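Local coordinates for protein GTP pyrophosphokinase (Chlorobaculum tepidum, PDB 3IBW) that serves as the ACT domain of a GTP pyrophosphokinase (EC 2.7.6.5), a probable regulatory module of an enzyme that makes the alarmone (p)ppGpp, at residues G7-G12 / T46-I51; N20-V25 / R67-V72. The protein carries 1 engineered substitution. All coordinates share one frame; numbering follows the deposited sequence.

Contact 1. Residues G7-G12 / T46-I51; sequences GIRIVG and TCNLMI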
# COMPACT_ATOMS: atom_id res chain seq x y z
N GLY A 7 -3.62 -5.28 13.47
CA GLY A 7 -4.04 -4.14 12.69
C GLY A 7 -3.33 -2.87 13.14
O GLY A 7 -3.06 -2.70 14.33
N ILE A 8 -3.03 -2.00 12.18
CA ILE A 8 -2.36 -0.73 12.46
C ILE A 8 -3.08 0.38 11.69
O ILE A 8 -3.40 0.21 10.52
CB ILE A 8 -0.88 -0.71 11.96
CG1 ILE A 8 -0.06 -1.81 12.63
CG2 ILE A 8 -0.26 0.66 12.24
CD1 ILE A 8 1.36 -1.91 12.08
N ARG A 9 -3.34 1.50 12.36
CA ARG A 9 -3.99 2.62 11.69
C ARG A 9 -3.06 3.82 11.71
O ARG A 9 -2.55 4.21 12.77
CB ARG A 9 -5.31 2.99 12.38
CG ARG A 9 -5.94 4.27 11.84
CD ARG A 9 -7.38 4.40 12.30
NE ARG A 9 -7.98 5.69 11.97
CZ ARG A 9 -8.58 5.98 10.82
NH1 ARG A 9 -8.64 5.08 9.85
NH2 ARG A 9 -9.14 7.17 10.66
N ILE A 10 -2.84 4.40 10.54
CA ILE A 10 -1.98 5.57 10.39
C ILE A 10 -2.80 6.72 9.83
O ILE A 10 -3.60 6.54 8.91
CB ILE A 10 -0.81 5.29 9.40
CG1 ILE A 10 -0.03 4.05 9.84
CG2 ILE A 10 0.12 6.51 9.31
CD1 ILE A 10 -0.26 2.85 8.94
N VAL A 11 -2.61 7.91 10.39
CA VAL A 11 -3.29 9.11 9.91
C VAL A 11 -2.18 10.16 9.77
O VAL A 11 -1.37 10.34 10.68
CB VAL A 11 -4.38 9.60 10.90
CG1 VAL A 11 -5.10 10.83 10.31
CG2 VAL A 11 -5.39 8.48 11.17
N GLY A 12 -2.14 10.83 8.63
CA GLY A 12 -1.11 11.83 8.39
C GLY A 12 -1.52 12.89 7.38
O GLY A 12 -2.63 12.86 6.87
N THR A 46 -5.66 8.44 5.53
CA THR A 46 -5.84 7.47 6.60
C THR A 46 -5.44 6.15 5.96
O THR A 46 -5.63 5.94 4.76
CB THR A 46 -7.30 7.38 7.10
OG1 THR A 46 -8.17 7.07 6.02
CG2 THR A 46 -7.72 8.70 7.73
N CYS A 47 -4.86 5.27 6.76
CA CYS A 47 -4.43 3.97 6.26
C CYS A 47 -4.62 2.90 7.32
O CYS A 47 -4.04 3.00 8.40
CB CYS A 47 -2.95 4.02 5.88
SG CYS A 47 -2.33 2.47 5.19
N ASN A 48 -5.45 1.91 7.02
CA ASN A 48 -5.68 0.78 7.92
C ASN A 48 -4.93 -0.38 7.28
O ASN A 48 -5.19 -0.74 6.13
CB ASN A 48 -7.16 0.46 8.06
CG ASN A 48 -7.89 1.42 8.98
OD1 ASN A 48 -7.30 2.34 9.54
ND2 ASN A 48 -9.18 1.19 9.16
N LEU A 49 -4.01 -0.97 8.03
CA LEU A 49 -3.18 -2.06 7.57
C LEU A 49 -3.36 -3.30 8.43
O LEU A 49 -3.36 -3.20 9.66
CB LEU A 49 -1.71 -1.60 7.62
CG LEU A 49 -0.53 -2.59 7.54
CD1 LEU A 49 -0.45 -3.18 6.15
CD2 LEU A 49 0.77 -1.87 7.89
N MSE A 50 -3.56 -4.45 7.80
CA MSE A 50 -3.67 -5.71 8.54
C MSE A 50 -2.47 -6.52 8.08
O MSE A 50 -2.25 -6.71 6.88
CB MSE A 50 -4.95 -6.47 8.20
CG MSE A 50 -6.23 -5.73 8.55
SE MSE A 50 -6.48 -5.51 10.44
CE MSE A 50 -5.94 -7.28 11.05
N ILE A 51 -1.69 -7.01 9.04
CA ILE A 51 -0.49 -7.77 8.74
C ILE A 51 -0.37 -8.97 9.67
O ILE A 51 -1.00 -8.99 10.73
CB ILE A 51 0.79 -6.92 8.98
CG1 ILE A 51 0.83 -6.42 10.43
CG2 ILE A 51 0.84 -5.74 8.02
CD1 ILE A 51 2.16 -5.80 10.83
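Arg9 leaves its strand with CG anti to the backbone N (chi1 172°) and runs extended to NE, while Asn48 sets CG anti to its carbonyl carbon (chi1 -78°), so the two side chains cross obliquely over the sheet. NH1 of Arg9 donates to OD1 of Asn48 at 3.1 Å. The acceptor lies at the guanidinium edge, but the donor stands above the amide plane, and the two flat groups are turned 72° apart. The Arg9 methylenes also lie against this oxygen, CG being 3.3 Å from Asn48 OD1. Alongside, pointing the same way, is Thr46, whose CG2 approaches Arg9 NH2 at 3.6 Å and also packs on CG2 of Val11. An alanine in place of Arg9 would remove the donor to Asn48 and the chain lying beside Thr46, and would probably leave this face of the strand pair less firmly tied. At the end of the same row, selenomethionine Met50, bent at chi2 and chi3, brings SE to 3.6 Å from Gly7 CA; a beta carbon on Gly7 would collide with it. Beneath these side chains the backbones run antiparallel. Ile8 and Leu49 exchange two hydrogen bonds, N of Ile8 to O of Leu49 being 2.8 Å, and Ile10 and Cys47 form a second such pair. On the other face CD1 of Ile8 meets Leu49 CD2 and, obliquely, Ile51 CD1, both at 4.2 Å. This apolar row lies under helix 56-67, with Leu59 and Met63 on Ile8 and Leu66 on Ile10. The paired strands form the centre of a four-stranded antiparallel sheet in the order 2-3-1-4, with helices packed on one face: the βαββαβ ferredoxin-like fold of ACT domains.

Contact 2. Residues N20-V25 / R67-V72; sequences NQITGV and RKVQGV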
# COMPACT_ATOMS: atom_id res chain seq x y z
N ASN A 20 2.74 8.05 -1.00
CA ASN A 20 3.76 7.20 -1.60
C ASN A 20 4.83 6.87 -0.55
O ASN A 20 5.32 5.74 -0.50
CB ASN A 20 4.44 7.90 -2.78
CG ASN A 20 3.62 7.83 -4.05
OD1 ASN A 20 4.06 7.27 -5.06
ND2 ASN A 20 2.42 8.39 -4.01
N GLN A 21 5.20 7.84 0.28
CA GLN A 21 6.21 7.58 1.31
C GLN A 21 5.76 6.52 2.30
O GLN A 21 6.53 5.61 2.62
CB GLN A 21 6.57 8.87 2.07
CG GLN A 21 7.44 8.62 3.30
CD GLN A 21 8.25 9.84 3.73
OE1 GLN A 21 7.88 10.97 3.44
NE2 GLN A 21 9.35 9.60 4.43
N ILE A 22 4.52 6.61 2.77
CA ILE A 22 4.02 5.65 3.74
C ILE A 22 3.85 4.26 3.15
O ILE A 22 4.11 3.25 3.81
CB ILE A 22 2.67 6.13 4.36
CG1 ILE A 22 2.95 7.20 5.43
CG2 ILE A 22 1.94 4.96 5.00
CD1 ILE A 22 3.88 6.73 6.54
N THR A 23 3.43 4.21 1.89
CA THR A 23 3.26 2.94 1.22
C THR A 23 4.65 2.29 1.06
O THR A 23 4.78 1.07 1.17
CB THR A 23 2.58 3.12 -0.15
OG1 THR A 23 1.28 3.69 0.04
CG2 THR A 23 2.43 1.78 -0.86
N GLY A 24 5.67 3.11 0.82
CA GLY A 24 7.03 2.59 0.68
C GLY A 24 7.56 1.99 1.97
O GLY A 24 8.21 0.94 1.96
N VAL A 25 7.29 2.66 3.09
CA VAL A 25 7.72 2.20 4.41
C VAL A 25 7.08 0.85 4.72
O VAL A 25 7.74 -0.07 5.21
CB VAL A 25 7.29 3.20 5.52
CG1 VAL A 25 7.51 2.60 6.90
CG2 VAL A 25 8.07 4.50 5.37
N ARG A 67 5.54 5.96 12.95
CA ARG A 67 5.30 7.17 13.74
C ARG A 67 6.41 8.19 13.59
O ARG A 67 6.19 9.39 13.77
CB ARG A 67 5.06 6.81 15.22
CG ARG A 67 4.28 7.87 16.00
CD ARG A 67 4.03 7.48 17.46
NE ARG A 67 3.14 6.34 17.60
CZ ARG A 67 3.54 5.08 17.77
NH1 ARG A 67 4.84 4.81 17.83
NH2 ARG A 67 2.66 4.11 17.90
N LYS A 68 7.61 7.72 13.25
CA LYS A 68 8.76 8.61 13.09
C LYS A 68 8.80 9.32 11.74
O LYS A 68 9.64 10.19 11.54
CB LYS A 68 10.06 7.84 13.32
CG LYS A 68 10.32 7.52 14.79
CD LYS A 68 11.61 6.73 14.98
CE LYS A 68 11.77 6.30 16.43
NZ LYS A 68 12.51 5.00 16.53
N VAL A 69 7.92 8.95 10.83
CA VAL A 69 7.88 9.61 9.53
C VAL A 69 7.28 11.01 9.71
O VAL A 69 6.12 11.15 10.12
CB VAL A 69 7.04 8.81 8.51
CG1 VAL A 69 6.92 9.59 7.20
CG2 VAL A 69 7.70 7.46 8.25
N GLN A 70 8.06 12.04 9.40
CA GLN A 70 7.58 13.41 9.53
C GLN A 70 6.38 13.58 8.60
O GLN A 70 6.45 13.29 7.41
CB GLN A 70 8.70 14.39 9.17
CG GLN A 70 9.85 14.39 10.17
CD GLN A 70 9.39 14.72 11.57
OE1 GLN A 70 8.67 15.69 11.79
NE2 GLN A 70 9.81 13.92 12.55
N GLY A 71 5.28 14.06 9.17
CA GLY A 71 4.06 14.23 8.40
C GLY A 71 2.98 13.28 8.92
O GLY A 71 1.80 13.45 8.59
N VAL A 72 3.36 12.28 9.71
CA VAL A 72 2.38 11.34 10.28
C VAL A 72 1.89 11.95 11.60
O VAL A 72 2.69 12.44 12.41
CB VAL A 72 3.02 9.95 10.59
CG1 VAL A 72 2.04 9.10 11.41
CG2 VAL A 72 3.37 9.24 9.29
O HOH W 1 8.43 12.81 5.63
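Val69 puts CG1 against the end of Gln21, 3.7 Å from both CD and NE2 of that amide, the two side chains meeting tip to tip. Its other branch, CG2, reaches Val25 CG2 at 4.1 Å, one turn farther along helix 18-28, so Val69 touches both helix residues with separate methyls. Deeper in, Ile22 is bent at chi2 (-57°) and turns CD1 toward the loop. That methyl crosses Val72 at about a right angle, 3.8 Å from its CG2, and also lies near Val69 CG1. Leu66 of helix 56-67 packs on both Ile22 and Val25 and continues the apolar patch. No direct hydrogen bond joins the segments; one water donates to OE1 of Gln21 (2.9 Å) and to O of Gln70 (2.7 Å), bridging them at the polar margin. The loop is shaped by a type II beta turn from Val69 to Val72, closed by Val72 N on Val69 O at 3.0 Å. Gly71 takes the positive phi (115°) of the turn's third position, where a beta carbon would press on the carbonyl oxygen of Gln70. Helix 18-28 thus packs against the turn linking helix 56-67 to strand 72-78, the final α-to-β connection of the ferredoxin-like ACT fold.

From the N terminus, strand 4-13 supplies residues 7-12 and leads directly into helix 18-28, which carries residues 20-25. After strand 32-41, strand 44-53 returns beside the first strand, and contact 1 closes a loop whose 33 intervening residues include that helix. Helix 56-67 and its following turn then bring residues 67-72 back to helix 18-28, where contact 2 closes a longer loop. The segments alternate, so the two closures cross rather than nest. Contact 1 joins the central strands; contact 2 joins the first helix to the turn before the last strand. Their centres are 11 Å apart, and Val72 CG1 links them, packing 3.8 Å from Ile10 CG2.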